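Side-chain contacts in probable mannosyltransferase KTR4 (Saccharomyces cerevisiae, PDB 5A07), which is probably a mannosyltransferase with a GT-A-type glycosyltransferase fold, and in this model holds guanosine-5'-diphosphate and a manganese ion: residues 267-272 against 310-315; 52-57 against 275-280; 386-391 against 395-400; 85-90 against 374-379; 121-126 against 152-157. One frame throughout, in Å; residues are numbered along the deposited sequence.

Overall arrangement
Contacts 1 and 2 lie close together, their centres 11 Å apart, because helix 272-282 runs straight on from segment 267-272. Contacts 3 and 4 form a second pair, also with centres 11 Å apart, on the other side of the chain's centre from contact 1. This pair touches directly: Asn386 ND2 probably donates to Ile377 O at 2.8 Å. Contact 5 touches none of the others, about 6 Å from contact 3 and 7 Å from contact 4 by nearest atoms. Of the residues in these contacts, Ile123 of contact 5 comes within about 11 Å of the bound GDP and about 14 Å of the manganese, while Ile269 of contact 1 is about 13 Å from the nucleotide.

Contact 1. Residues 267-272 against 310-315; sequences QTIETL and QGYSTC
Ile269 reaches across to Tyr312 and Thr314 with a single atom, its CD1 methyl. That methyl lies 3.8 Å from Tyr312 CE2, approaching the ring obliquely, and 3.9 Å from the methyl carbon Thr314 CG2. The isoleucine and tyrosine side chains cross at about a right angle, and CD1 alone makes the touch. The extended chi2 of Ile269 (174°) carries CD1 out to this point.

The tyrosine is held from its far end and from above: its hydroxyl donates to Cys315 O at 2.7 Å, from above the carbonyl plane, and the backbone N of Thr314 lies over one ring face. These two loops of the GT-A-type domain lead into helix 272-282 and strand 316-317, and the link between them is apolar except at one edge. There a water bridges them, donating to Glu270 O and accepting from Gln310 NE2 at 2.9 Å.

Gln310 closes helix 303-308 with a Schellman motif, and the backbone angles of Gly311 just beyond call for glycine. Ser313 OG accepts from Cys315 N in an ST turn just after the tyrosine. Farther out, Thr314 OG1 bonds to Asn305 OD1 and the backbone N of Asp264, Cys315 is disulfide-linked to Cys417, and Leu360 of helix 354-365 touches Tyr312.

Contact 2. Residues 52-57 against 275-280; sequences RLHEPL and STMDFV
Leu53, at the end of helix 43-53, and Met277, on helix 272-282, have the nearest CA atoms of the two segments, 8.2 Å apart. The methionine spans most of that gap. The bend at chi2 (-59°) places the sulfur, and Met277 SD lies 4.1 Å from Leu53 CB.

The same sulfur also comes near His54, the next residue along. It lies 4.9 Å from the centroid of the imidazole, 35° off the ring normal, an oblique sulfur-aromatic approach and not a stack. Val280, one turn on from Met277, lies at the margin, its CG1 4.5 Å from Leu53 CD1. Behind Leu53, Phe293 and Leu364 bring helices 293-297 and 354-365 up against the leucine, while Leu53 O receives the amine of Lys297.

No hydrogen bond or ion pair joins the two segments. Leu53 and Met277 are buried, while His54 is exposed to solvent. The contact is consistent with mainly dispersion forces, with the polarisable sulfur as the common partner of both residues.

Contact 3. Residues 386-391 against 395-400; sequences NCPTCP and DRCNGN
Cys390 and Cys397 have nearly the same chi1 (-62° and -64°), each placing SG anti to its own carbonyl carbon, and since both CB atoms point across the gap the two sulfurs arrive 3.4 Å apart. That is a contact distance, not a bond: Cys397 is tied to Cys239 by a disulfide, and Cys390 packs against it, with SG also 3.9 Å from Cys397 CB.

Arg396 meets Pro388. Its chain runs straight through chi2 and then bends at chi3 (72°), which brings the edge of the guanidinium to Pro388. Arg396 NH2 lies 3.7 Å from Pro388 CG, with the ring carbon near the guanidinium plane. A water lies at that edge too, accepting from NH2 at 2.8 Å and donating weakly to Thr389 O.

NH1 also donates to Lys240 O, and NH2 to Asp376 O as well as to the water. In this disulfide-rich loop, where Cys387 pairs with Cys401 nearby, the chemistry is thus split in two: sulfur and proline supply apolar packing, while the arginine's N-H groups are met by backbone oxygens and a water, which probably help to stabilise its charge.

Contact 4. Residues 85-90 against 374-379; sequences SEPKVD and FRDIGY
Asp376, which meets Ser85 and Pro87, sits in a type I turn that opens at Phe374. The phenylalanine carbonyl accepts from Ile377 N at 3.0 Å, and its ring turns an edge toward the aspartate, with Asp376 OD1 in the ring plane. Arg375 comes next, and Arg375 NH2 bonds to Gln82 OE1 and Phe79 O.

Asp376 then makes the crossing. With chi1 at 52°, CG lies between the backbone N and the carbonyl carbon, which directs OD2 to residues 85-87. Asp376 CB is 3.6 Å from Ser85 O, while Asp376 OD2 is 3.7 Å from Pro87 CD, the proline ring crossing the aspartate at about a right angle. Water 3 joins the two segments, donating to Asp376 OD2 at 2.7 Å and to Ser85 O, also at 2.7 Å. The same OD2 has a bond from the hydroxyl of Tyr243, so water and phenol together probably help to stabilise a negative charge there. Glu86 is turned elsewhere, in a salt bridge with Arg94.

After Ile377 the chain passes through Gly378, bonded by its backbone to Tyr238, into Tyr379, where strand 379-381 begins. The turn thus connects strand 371-373 of the large mixed sheet to the small antiparallel one; Phe374 packs on helix 245-251 and on Val259 of strand 256-262, and Pro87 rests on Phe248 of that helix.

Contact 5. Residues 121-126 against 152-157; sequences SSIQQL and DGIKSI
Ile123 faces Ile154 and Ile157, and its two branches divide the work. From CB, which points at the second helix and lies about 4.5 Å from Ile157 CD1, the CG2 branch goes to that same methyl: Ile123 CG2 is 4.0 Å from Ile157 CD1. CG1 makes no close touch across the gap and serves as the spacer to the tip, where Ile123 CD1 meets Ile154 CD1 at 3.9 Å. Chi2 at 162° puts CD1 anti to CA, and it reaches Ile154; both partner side chains cross the isoleucine at about a right angle.

Beside this apolar trio, Gln124 crosses Ile157 at about a right angle, extended beyond CG. It brings Gln124 NE2 to 4.0 Å from Ile157 CB, a contact of amide against aliphatic carbon with no hydrogen bond. Ile157 thus touches Ile123 CG2 and the Gln124 amide. Ser156, the residue before it, donates through OG to Gly153 O at 2.8 Å, closing its hydroxyl onto its own helix.

Both helices belong to successive beta-alpha-beta crossovers of the Rossmann-like sheet of a GT-A fold: helix 116-131 joins strands 105-110 and 138-142, and helix 148-156 leads from 138-142 to 164-168. They lie against the same strand, Ile123 and Ile154 both touching Phe140.

Contact 1. Residues 267-272 against 310-315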
# COMPACT_ATOMS: atom_id res chain seq x y z
N GLN B 267 -12.93 -10.95 7.51
CA GLN B 267 -12.68 -12.01 8.52
C GLN B 267 -11.22 -12.07 8.90
O GLN B 267 -10.89 -12.72 9.90
CB GLN B 267 -13.14 -13.38 7.99
CG GLN B 267 -14.63 -13.52 7.63
CD GLN B 267 -15.01 -12.75 6.34
OE1 GLN B 267 -14.16 -12.27 5.54
NE2 GLN B 267 -16.30 -12.61 6.15
N THR B 268 -10.32 -11.42 8.14
CA THR B 268 -8.93 -11.35 8.56
C THR B 268 -8.70 -10.30 9.61
O THR B 268 -7.62 -10.25 10.25
CB THR B 268 -7.98 -11.08 7.38
OG1 THR B 268 -8.23 -9.75 6.84
CG2 THR B 268 -8.11 -12.12 6.31
N ILE B 269 -9.64 -9.36 9.75
CA ILE B 269 -9.44 -8.18 10.55
C ILE B 269 -10.64 -7.87 11.42
O ILE B 269 -11.03 -6.70 11.63
CB ILE B 269 -9.13 -6.94 9.66
CG1 ILE B 269 -10.20 -6.73 8.60
CG2 ILE B 269 -7.71 -7.08 9.12
CD1 ILE B 269 -10.05 -5.42 7.77
N GLU B 270 -11.21 -8.92 12.01
CA GLU B 270 -12.42 -8.76 12.84
C GLU B 270 -12.35 -7.63 13.84
O GLU B 270 -13.30 -6.82 13.93
CB GLU B 270 -12.74 -10.08 13.57
CG GLU B 270 -14.00 -9.96 14.40
CD GLU B 270 -14.48 -11.31 14.93
OE1 GLU B 270 -13.62 -12.19 15.11
OE2 GLU B 270 -15.70 -11.47 15.16
N THR B 271 -11.27 -7.50 14.59
CA THR B 271 -11.15 -6.45 15.59
C THR B 271 -10.13 -5.36 15.32
O THR B 271 -9.84 -4.57 16.19
CB THR B 271 -10.85 -7.01 17.02
OG1 THR B 271 -9.53 -7.62 17.08
CG2 THR B 271 -11.96 -8.01 17.45
N LEU B 272 -9.63 -5.22 14.12
CA LEU B 272 -8.62 -4.20 13.88
C LEU B 272 -9.18 -2.74 13.99
O LEU B 272 -8.60 -1.88 14.62
CB LEU B 272 -7.94 -4.43 12.52
CG LEU B 272 -6.99 -3.32 12.06
CD1 LEU B 272 -5.83 -3.12 13.00
CD2 LEU B 272 -6.50 -3.75 10.66
N GLN B 310 -17.64 -3.66 12.28
CA GLN B 310 -18.28 -2.67 13.15
C GLN B 310 -17.74 -1.28 12.92
O GLN B 310 -17.42 -0.54 13.86
CB GLN B 310 -18.13 -3.08 14.64
CG GLN B 310 -18.85 -4.39 15.00
CD GLN B 310 -18.54 -4.80 16.44
OE1 GLN B 310 -18.98 -4.17 17.38
NE2 GLN B 310 -17.66 -5.77 16.59
N GLY B 311 -17.65 -0.90 11.64
CA GLY B 311 -17.41 0.50 11.31
C GLY B 311 -16.32 0.83 10.29
O GLY B 311 -16.05 2.00 10.09
N TYR B 312 -15.71 -0.18 9.66
CA TYR B 312 -14.59 0.06 8.72
C TYR B 312 -14.95 -0.49 7.37
O TYR B 312 -15.35 -1.65 7.22
CB TYR B 312 -13.31 -0.61 9.24
CG TYR B 312 -12.07 -0.58 8.34
CD1 TYR B 312 -11.78 0.49 7.50
CD2 TYR B 312 -11.12 -1.60 8.44
CE1 TYR B 312 -10.61 0.48 6.70
CE2 TYR B 312 -9.98 -1.59 7.65
CZ TYR B 312 -9.73 -0.55 6.78
OH TYR B 312 -8.57 -0.58 6.03
N SER B 313 -14.83 0.34 6.35
CA SER B 313 -15.11 -0.09 4.98
C SER B 313 -14.27 -1.27 4.53
O SER B 313 -14.68 -2.01 3.67
CB SER B 313 -14.85 1.11 4.02
OG SER B 313 -13.45 1.49 4.10
N THR B 314 -13.11 -1.37 5.13
CA THR B 314 -12.00 -2.29 4.80
C THR B 314 -11.21 -1.82 3.62
O THR B 314 -10.28 -2.51 3.15
CB THR B 314 -12.39 -3.77 4.69
OG1 THR B 314 -13.10 -4.00 3.47
CG2 THR B 314 -13.23 -4.18 5.85
N CYS B 315 -11.47 -0.60 3.13
CA CYS B 315 -10.63 -0.06 2.03
C CYS B 315 -9.20 0.16 2.49
O CYS B 315 -8.93 0.59 3.62
CB CYS B 315 -11.22 1.23 1.49
SG CYS B 315 -12.79 0.93 0.67
O HOH W 1 -16.02 -6.91 14.42

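Contact 2. Residues 52-57 against 275-280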
# COMPACT_ATOMS: atom_id res chain seq x y z
N ARG B 52 -17.87 11.54 12.82
CA ARG B 52 -17.75 10.86 11.50
C ARG B 52 -17.17 9.46 11.67
O ARG B 52 -17.60 8.55 11.00
CB ARG B 52 -16.85 11.65 10.57
CG ARG B 52 -17.66 12.72 9.89
CD ARG B 52 -16.97 14.05 9.96
NE ARG B 52 -15.89 14.17 9.01
CZ ARG B 52 -14.90 15.07 9.13
NH1 ARG B 52 -14.82 15.94 10.17
NH2 ARG B 52 -13.99 15.11 8.20
N LEU B 53 -16.25 9.29 12.61
CA LEU B 53 -15.59 7.96 12.77
C LEU B 53 -16.51 6.92 13.41
O LEU B 53 -16.20 5.74 13.38
CB LEU B 53 -14.35 8.07 13.59
CG LEU B 53 -13.20 8.75 12.86
CD1 LEU B 53 -12.03 8.84 13.80
CD2 LEU B 53 -12.84 8.04 11.60
N HIS B 54 -17.67 7.39 13.90
CA HIS B 54 -18.64 6.57 14.60
C HIS B 54 -19.99 6.42 13.94
O HIS B 54 -20.88 5.84 14.53
CB HIS B 54 -18.78 7.05 16.07
CG HIS B 54 -17.52 6.83 16.85
ND1 HIS B 54 -17.13 5.58 17.25
CD2 HIS B 54 -16.52 7.66 17.20
CE1 HIS B 54 -15.97 5.65 17.87
NE2 HIS B 54 -15.58 6.91 17.86
N GLU B 55 -20.12 6.86 12.71
CA GLU B 55 -21.30 6.61 11.97
C GLU B 55 -20.97 6.20 10.51
O GLU B 55 -19.99 6.68 9.97
CB GLU B 55 -22.18 7.87 12.00
CG GLU B 55 -21.65 9.03 11.14
CD GLU B 55 -22.22 10.43 11.50
OE1 GLU B 55 -23.17 10.47 12.29
OE2 GLU B 55 -21.69 11.48 11.01
N PRO B 56 -21.89 5.48 9.84
CA PRO B 56 -21.68 5.09 8.45
C PRO B 56 -21.72 6.30 7.57
O PRO B 56 -22.38 7.31 7.90
CB PRO B 56 -22.80 4.16 8.14
CG PRO B 56 -23.81 4.31 9.25
CD PRO B 56 -23.05 4.78 10.44
N LEU B 57 -20.97 6.26 6.49
CA LEU B 57 -20.98 7.40 5.61
C LEU B 57 -22.37 7.60 4.97
O LEU B 57 -22.73 8.76 4.61
CB LEU B 57 -19.94 7.18 4.53
CG LEU B 57 -19.66 8.35 3.56
CD1 LEU B 57 -19.23 9.63 4.31
CD2 LEU B 57 -18.56 7.91 2.59
N SER B 275 -10.22 -1.94 17.75
CA SER B 275 -9.00 -1.62 18.50
C SER B 275 -8.40 -0.30 18.10
O SER B 275 -7.86 0.45 18.92
CB SER B 275 -7.92 -2.71 18.34
OG SER B 275 -8.44 -3.96 18.69
N THR B 276 -8.44 0.00 16.80
CA THR B 276 -7.85 1.23 16.33
C THR B 276 -8.67 2.42 16.84
O THR B 276 -8.11 3.45 17.21
CB THR B 276 -7.82 1.23 14.79
OG1 THR B 276 -6.95 0.20 14.28
CG2 THR B 276 -7.36 2.58 14.28
N MET B 277 -10.01 2.26 16.93
CA MET B 277 -10.83 3.34 17.55
C MET B 277 -10.51 3.55 19.05
O MET B 277 -10.43 4.71 19.50
CB MET B 277 -12.31 3.05 17.35
CG MET B 277 -12.74 3.24 15.90
SD MET B 277 -12.48 4.88 15.26
CE MET B 277 -10.86 4.77 14.46
N ASP B 278 -10.26 2.46 19.78
CA ASP B 278 -9.82 2.58 21.18
C ASP B 278 -8.52 3.34 21.21
O ASP B 278 -8.37 4.26 21.99
CB ASP B 278 -9.60 1.21 21.85
CG ASP B 278 -10.90 0.46 22.13
OD1 ASP B 278 -11.96 1.11 22.19
OD2 ASP B 278 -10.88 -0.78 22.21
N PHE B 279 -7.57 3.03 20.32
CA PHE B 279 -6.33 3.79 20.34
C PHE B 279 -6.54 5.27 20.07
O PHE B 279 -5.93 6.13 20.70
CB PHE B 279 -5.33 3.19 19.30
CG PHE B 279 -4.09 3.99 19.12
CD1 PHE B 279 -3.00 3.79 19.96
CD2 PHE B 279 -3.95 4.84 18.07
CE1 PHE B 279 -1.83 4.54 19.78
CE2 PHE B 279 -2.80 5.58 17.88
CZ PHE B 279 -1.72 5.40 18.72
N VAL B 280 -7.38 5.56 19.09
CA VAL B 280 -7.65 6.97 18.72
C VAL B 280 -8.35 7.74 19.86
O VAL B 280 -8.02 8.89 20.08
CB VAL B 280 -8.50 7.03 17.42
CG1 VAL B 280 -9.15 8.36 17.24
CG2 VAL B 280 -7.63 6.71 16.20

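Contact 3. Residues 386-391 against 395-400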
# COMPACT_ATOMS: atom_id res chain seq x y z
N ASN B 386 -3.61 -1.68 -12.69
CA ASN B 386 -3.80 -0.28 -13.00
C ASN B 386 -3.21 -0.07 -14.39
O ASN B 386 -1.98 -0.13 -14.56
CB ASN B 386 -3.05 0.59 -11.98
CG ASN B 386 -3.16 2.06 -12.31
OD1 ASN B 386 -4.29 2.61 -12.43
ND2 ASN B 386 -2.01 2.72 -12.43
N CYS B 387 -4.06 0.22 -15.38
CA CYS B 387 -3.63 0.34 -16.77
C CYS B 387 -4.17 1.65 -17.36
O CYS B 387 -5.35 1.69 -17.73
CB CYS B 387 -4.13 -0.85 -17.59
SG CYS B 387 -3.41 -0.79 -19.27
N PRO B 388 -3.35 2.72 -17.37
CA PRO B 388 -3.90 4.02 -17.78
C PRO B 388 -3.99 4.14 -19.31
O PRO B 388 -3.51 3.24 -20.04
CB PRO B 388 -2.86 5.02 -17.25
CG PRO B 388 -1.56 4.23 -17.27
CD PRO B 388 -1.93 2.85 -16.91
N THR B 389 -4.53 5.28 -19.75
CA THR B 389 -4.69 5.57 -21.14
C THR B 389 -3.71 6.68 -21.56
O THR B 389 -3.53 7.66 -20.83
CB THR B 389 -6.14 6.04 -21.38
OG1 THR B 389 -7.05 4.97 -21.14
CG2 THR B 389 -6.31 6.57 -22.82
N CYS B 390 -3.03 6.46 -22.69
CA CYS B 390 -2.10 7.42 -23.28
C CYS B 390 -2.77 8.23 -24.41
O CYS B 390 -3.74 7.75 -25.00
CB CYS B 390 -0.94 6.66 -23.97
SG CYS B 390 -0.03 5.70 -22.76
N PRO B 391 -2.22 9.39 -24.73
CA PRO B 391 -2.61 10.10 -25.97
C PRO B 391 -2.31 9.26 -27.17
O PRO B 391 -1.42 8.41 -27.15
CB PRO B 391 -1.72 11.36 -25.97
CG PRO B 391 -1.30 11.55 -24.55
CD PRO B 391 -1.20 10.16 -23.98
N ASP B 395 3.96 6.50 -27.25
CA ASP B 395 4.43 5.16 -27.04
C ASP B 395 4.81 4.94 -25.52
O ASP B 395 5.64 4.10 -25.20
CB ASP B 395 5.67 4.98 -27.94
CG ASP B 395 6.81 5.94 -27.55
OD1 ASP B 395 6.57 6.98 -26.85
OD2 ASP B 395 7.95 5.67 -27.93
N ARG B 396 4.25 5.74 -24.62
CA ARG B 396 4.66 5.65 -23.22
C ARG B 396 4.36 4.25 -22.61
O ARG B 396 5.20 3.71 -21.87
CB ARG B 396 4.09 6.78 -22.39
CG ARG B 396 4.77 6.98 -21.07
CD ARG B 396 3.98 7.99 -20.20
NE ARG B 396 2.72 7.47 -19.68
CZ ARG B 396 2.57 6.77 -18.54
NH1 ARG B 396 3.60 6.45 -17.78
NH2 ARG B 396 1.37 6.40 -18.13
N CYS B 397 3.24 3.65 -22.93
CA CYS B 397 2.93 2.33 -22.38
C CYS B 397 3.22 1.29 -23.43
O CYS B 397 3.12 1.55 -24.64
CB CYS B 397 1.47 2.23 -21.92
SG CYS B 397 1.13 3.39 -20.49
N ASN B 398 3.50 0.08 -22.99
CA ASN B 398 3.98 -0.95 -23.96
C ASN B 398 2.89 -1.75 -24.59
O ASN B 398 3.20 -2.63 -25.38
CB ASN B 398 5.00 -1.89 -23.34
CG ASN B 398 4.46 -2.71 -22.20
OD1 ASN B 398 3.27 -2.94 -22.04
ND2 ASN B 398 5.34 -3.15 -21.38
N GLY B 399 1.64 -1.52 -24.20
CA GLY B 399 0.57 -2.25 -24.81
C GLY B 399 0.27 -3.62 -24.23
O GLY B 399 -0.61 -4.30 -24.74
N ASN B 400 0.95 -4.04 -23.17
CA ASN B 400 0.65 -5.35 -22.52
C ASN B 400 -0.45 -5.33 -21.49
O ASN B 400 -0.76 -6.36 -20.87
CB ASN B 400 1.92 -5.93 -21.89
CG ASN B 400 2.96 -6.38 -22.94
OD1 ASN B 400 4.13 -6.38 -22.70
ND2 ASN B 400 2.50 -6.70 -24.11
O HOH W 2 -0.89 6.77 -19.82

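Contact 4. Residues 85-90 against 374-379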
# COMPACT_ATOMS: atom_id res chain seq x y z
N SER B 85 -0.39 11.53 -19.15
CA SER B 85 1.02 11.25 -19.38
C SER B 85 1.88 11.29 -18.12
O SER B 85 2.36 10.23 -17.70
CB SER B 85 1.62 12.16 -20.44
OG SER B 85 1.37 13.40 -20.01
N GLU B 86 2.06 12.46 -17.53
CA GLU B 86 2.89 12.65 -16.38
C GLU B 86 2.25 13.64 -15.44
O GLU B 86 1.40 14.37 -15.86
CB GLU B 86 4.21 13.33 -16.74
CG GLU B 86 4.93 12.82 -17.89
CD GLU B 86 6.28 13.46 -17.94
OE1 GLU B 86 6.38 14.67 -18.21
OE2 GLU B 86 7.24 12.76 -17.70
N PRO B 87 2.74 13.74 -14.18
CA PRO B 87 2.12 14.70 -13.26
C PRO B 87 2.27 16.09 -13.83
O PRO B 87 3.33 16.42 -14.39
CB PRO B 87 2.93 14.53 -12.01
CG PRO B 87 3.40 13.12 -12.06
CD PRO B 87 3.69 12.89 -13.49
N LYS B 88 1.23 16.89 -13.67
CA LYS B 88 1.20 18.27 -14.21
C LYS B 88 1.74 19.23 -13.17
O LYS B 88 0.98 19.94 -12.51
CB LYS B 88 -0.23 18.60 -14.58
CG LYS B 88 -0.62 17.76 -15.78
CD LYS B 88 -2.05 18.01 -16.07
CE LYS B 88 -2.29 17.86 -17.54
NZ LYS B 88 -3.66 18.34 -17.82
N VAL B 89 3.04 19.17 -12.96
CA VAL B 89 3.72 20.00 -12.02
C VAL B 89 4.91 20.51 -12.77
O VAL B 89 5.35 19.89 -13.73
CB VAL B 89 4.20 19.28 -10.72
CG1 VAL B 89 3.00 18.80 -9.93
CG2 VAL B 89 5.15 18.10 -11.00
N ASP B 90 5.48 21.61 -12.35
CA ASP B 90 6.58 22.19 -13.16
C ASP B 90 7.98 21.78 -12.64
O ASP B 90 8.99 22.23 -13.15
CB ASP B 90 6.43 23.73 -13.24
CG ASP B 90 6.35 24.39 -11.85
OD1 ASP B 90 6.76 23.77 -10.83
OD2 ASP B 90 5.86 25.53 -11.77
N PHE B 374 -0.61 7.22 -8.13
CA PHE B 374 0.30 7.22 -9.28
C PHE B 374 -0.44 6.64 -10.47
O PHE B 374 -0.20 5.48 -10.90
CB PHE B 374 1.58 6.41 -8.98
CG PHE B 374 2.66 7.23 -8.36
CD1 PHE B 374 3.32 8.18 -9.10
CD2 PHE B 374 3.00 7.07 -7.00
CE1 PHE B 374 4.31 8.98 -8.50
CE2 PHE B 374 3.97 7.85 -6.43
CZ PHE B 374 4.63 8.82 -7.17
N ARG B 375 -1.33 7.44 -11.04
CA ARG B 375 -2.16 6.99 -12.15
C ARG B 375 -1.29 6.51 -13.32
O ARG B 375 -1.69 5.58 -14.05
CB ARG B 375 -3.11 8.12 -12.62
CG ARG B 375 -4.21 8.41 -11.59
CD ARG B 375 -4.96 9.68 -11.98
NE ARG B 375 -5.82 9.48 -13.17
CZ ARG B 375 -6.52 10.45 -13.76
NH1 ARG B 375 -6.51 11.70 -13.24
NH2 ARG B 375 -7.22 10.19 -14.84
N ASP B 376 -0.15 7.13 -13.50
CA ASP B 376 0.70 6.89 -14.64
C ASP B 376 1.51 5.60 -14.53
O ASP B 376 2.11 5.19 -15.56
CB ASP B 376 1.65 8.09 -14.94
CG ASP B 376 2.49 8.55 -13.71
OD1 ASP B 376 2.08 8.32 -12.49
OD2 ASP B 376 3.55 9.20 -13.90
N ILE B 377 1.59 5.01 -13.32
CA ILE B 377 2.40 3.80 -13.12
C ILE B 377 1.52 2.60 -13.47
O ILE B 377 0.75 2.11 -12.65
CB ILE B 377 3.08 3.71 -11.75
CG1 ILE B 377 3.99 4.91 -11.59
CG2 ILE B 377 3.83 2.37 -11.72
CD1 ILE B 377 4.75 4.92 -10.28
N GLY B 378 1.60 2.17 -14.73
CA GLY B 378 0.89 1.01 -15.17
C GLY B 378 1.49 -0.24 -14.43
O GLY B 378 2.72 -0.42 -14.44
N TYR B 379 0.67 -1.02 -13.79
CA TYR B 379 1.18 -2.01 -12.84
C TYR B 379 0.23 -3.16 -12.65
O TYR B 379 -1.04 -2.98 -12.62
CB TYR B 379 1.31 -1.38 -11.45
CG TYR B 379 1.69 -2.37 -10.37
CD1 TYR B 379 3.02 -2.65 -10.15
CD2 TYR B 379 0.76 -2.83 -9.45
CE1 TYR B 379 3.41 -3.49 -9.09
CE2 TYR B 379 1.09 -3.68 -8.41
CZ TYR B 379 2.46 -4.03 -8.25
OH TYR B 379 2.87 -4.80 -7.20
O HOH W 3 4.56 9.32 -16.45

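Contact 5. Residues 121-126 against 152-157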
# COMPACT_ATOMS: atom_id res chain seq x y z
N SER B 121 12.22 -11.15 -12.58
CA SER B 121 11.19 -10.74 -13.56
C SER B 121 10.68 -9.30 -13.20
O SER B 121 10.67 -8.36 -14.05
CB SER B 121 10.06 -11.76 -13.48
OG SER B 121 9.09 -11.37 -14.39
N SER B 122 10.41 -9.11 -11.93
CA SER B 122 9.96 -7.79 -11.43
C SER B 122 11.02 -6.75 -11.60
O SER B 122 10.72 -5.64 -12.06
CB SER B 122 9.54 -7.88 -9.95
OG SER B 122 8.52 -8.81 -9.72
N ILE B 123 12.25 -7.06 -11.26
CA ILE B 123 13.35 -6.12 -11.37
C ILE B 123 13.58 -5.70 -12.80
O ILE B 123 13.76 -4.55 -13.11
CB ILE B 123 14.58 -6.72 -10.74
CG1 ILE B 123 14.43 -6.83 -9.22
CG2 ILE B 123 15.75 -5.90 -11.09
CD1 ILE B 123 15.43 -7.81 -8.60
N GLN B 124 13.51 -6.66 -13.72
CA GLN B 124 13.76 -6.34 -15.13
C GLN B 124 12.71 -5.36 -15.69
O GLN B 124 13.01 -4.43 -16.44
CB GLN B 124 13.77 -7.64 -15.97
CG GLN B 124 15.07 -8.42 -15.71
CD GLN B 124 15.12 -9.73 -16.46
OE1 GLN B 124 14.10 -10.36 -16.58
NE2 GLN B 124 16.30 -10.20 -16.81
N GLN B 125 11.50 -5.58 -15.34
CA GLN B 125 10.46 -4.65 -15.70
C GLN B 125 10.56 -3.28 -15.05
O GLN B 125 10.31 -2.23 -15.73
CB GLN B 125 9.12 -5.30 -15.39
CG GLN B 125 8.96 -6.42 -16.42
CD GLN B 125 7.67 -7.02 -16.24
OE1 GLN B 125 7.59 -8.02 -15.54
NE2 GLN B 125 6.65 -6.33 -16.62
N LEU B 126 10.95 -3.23 -13.78
CA LEU B 126 11.11 -1.93 -13.10
C LEU B 126 12.30 -1.20 -13.73
O LEU B 126 12.27 0.04 -13.89
CB LEU B 126 11.35 -2.11 -11.60
CG LEU B 126 11.64 -0.84 -10.81
CD1 LEU B 126 10.45 0.04 -10.89
CD2 LEU B 126 11.96 -1.26 -9.37
N ASP B 152 24.39 -13.68 -6.67
CA ASP B 152 24.99 -13.69 -8.01
C ASP B 152 23.91 -13.59 -9.11
O ASP B 152 24.14 -12.94 -10.17
CB ASP B 152 25.78 -15.02 -8.23
CG ASP B 152 27.13 -15.05 -7.44
OD1 ASP B 152 27.66 -13.97 -7.14
OD2 ASP B 152 27.61 -16.16 -7.20
N GLY B 153 22.79 -14.25 -8.87
CA GLY B 153 21.69 -14.24 -9.84
C GLY B 153 21.17 -12.80 -10.02
O GLY B 153 20.99 -12.30 -11.13
N ILE B 154 20.95 -12.13 -8.91
CA ILE B 154 20.53 -10.73 -8.95
C ILE B 154 21.52 -9.87 -9.67
O ILE B 154 21.20 -9.05 -10.57
CB ILE B 154 20.32 -10.20 -7.50
CG1 ILE B 154 19.15 -10.90 -6.80
CG2 ILE B 154 20.09 -8.70 -7.54
CD1 ILE B 154 17.78 -10.78 -7.49
N LYS B 155 22.79 -10.01 -9.31
CA LYS B 155 23.77 -9.17 -9.94
C LYS B 155 23.90 -9.44 -11.44
O LYS B 155 24.20 -8.53 -12.20
CB LYS B 155 25.15 -9.27 -9.26
CG LYS B 155 25.12 -8.58 -7.91
CD LYS B 155 26.47 -8.68 -7.20
CE LYS B 155 26.60 -10.02 -6.54
NZ LYS B 155 27.66 -9.95 -5.49
N SER B 156 23.73 -10.69 -11.84
CA SER B 156 23.92 -11.01 -13.26
C SER B 156 22.90 -10.28 -14.15
O SER B 156 23.14 -10.12 -15.36
CB SER B 156 23.84 -12.54 -13.45
OG SER B 156 22.51 -12.98 -13.37
N ILE B 157 21.74 -9.84 -13.58
CA ILE B 157 20.70 -9.27 -14.43
C ILE B 157 20.60 -7.76 -14.33
O ILE B 157 19.74 -7.17 -14.96
CB ILE B 157 19.35 -10.02 -14.24
CG1 ILE B 157 18.91 -10.07 -12.77
CG2 ILE B 157 19.51 -11.43 -14.74
CD1 ILE B 157 18.16 -8.85 -12.37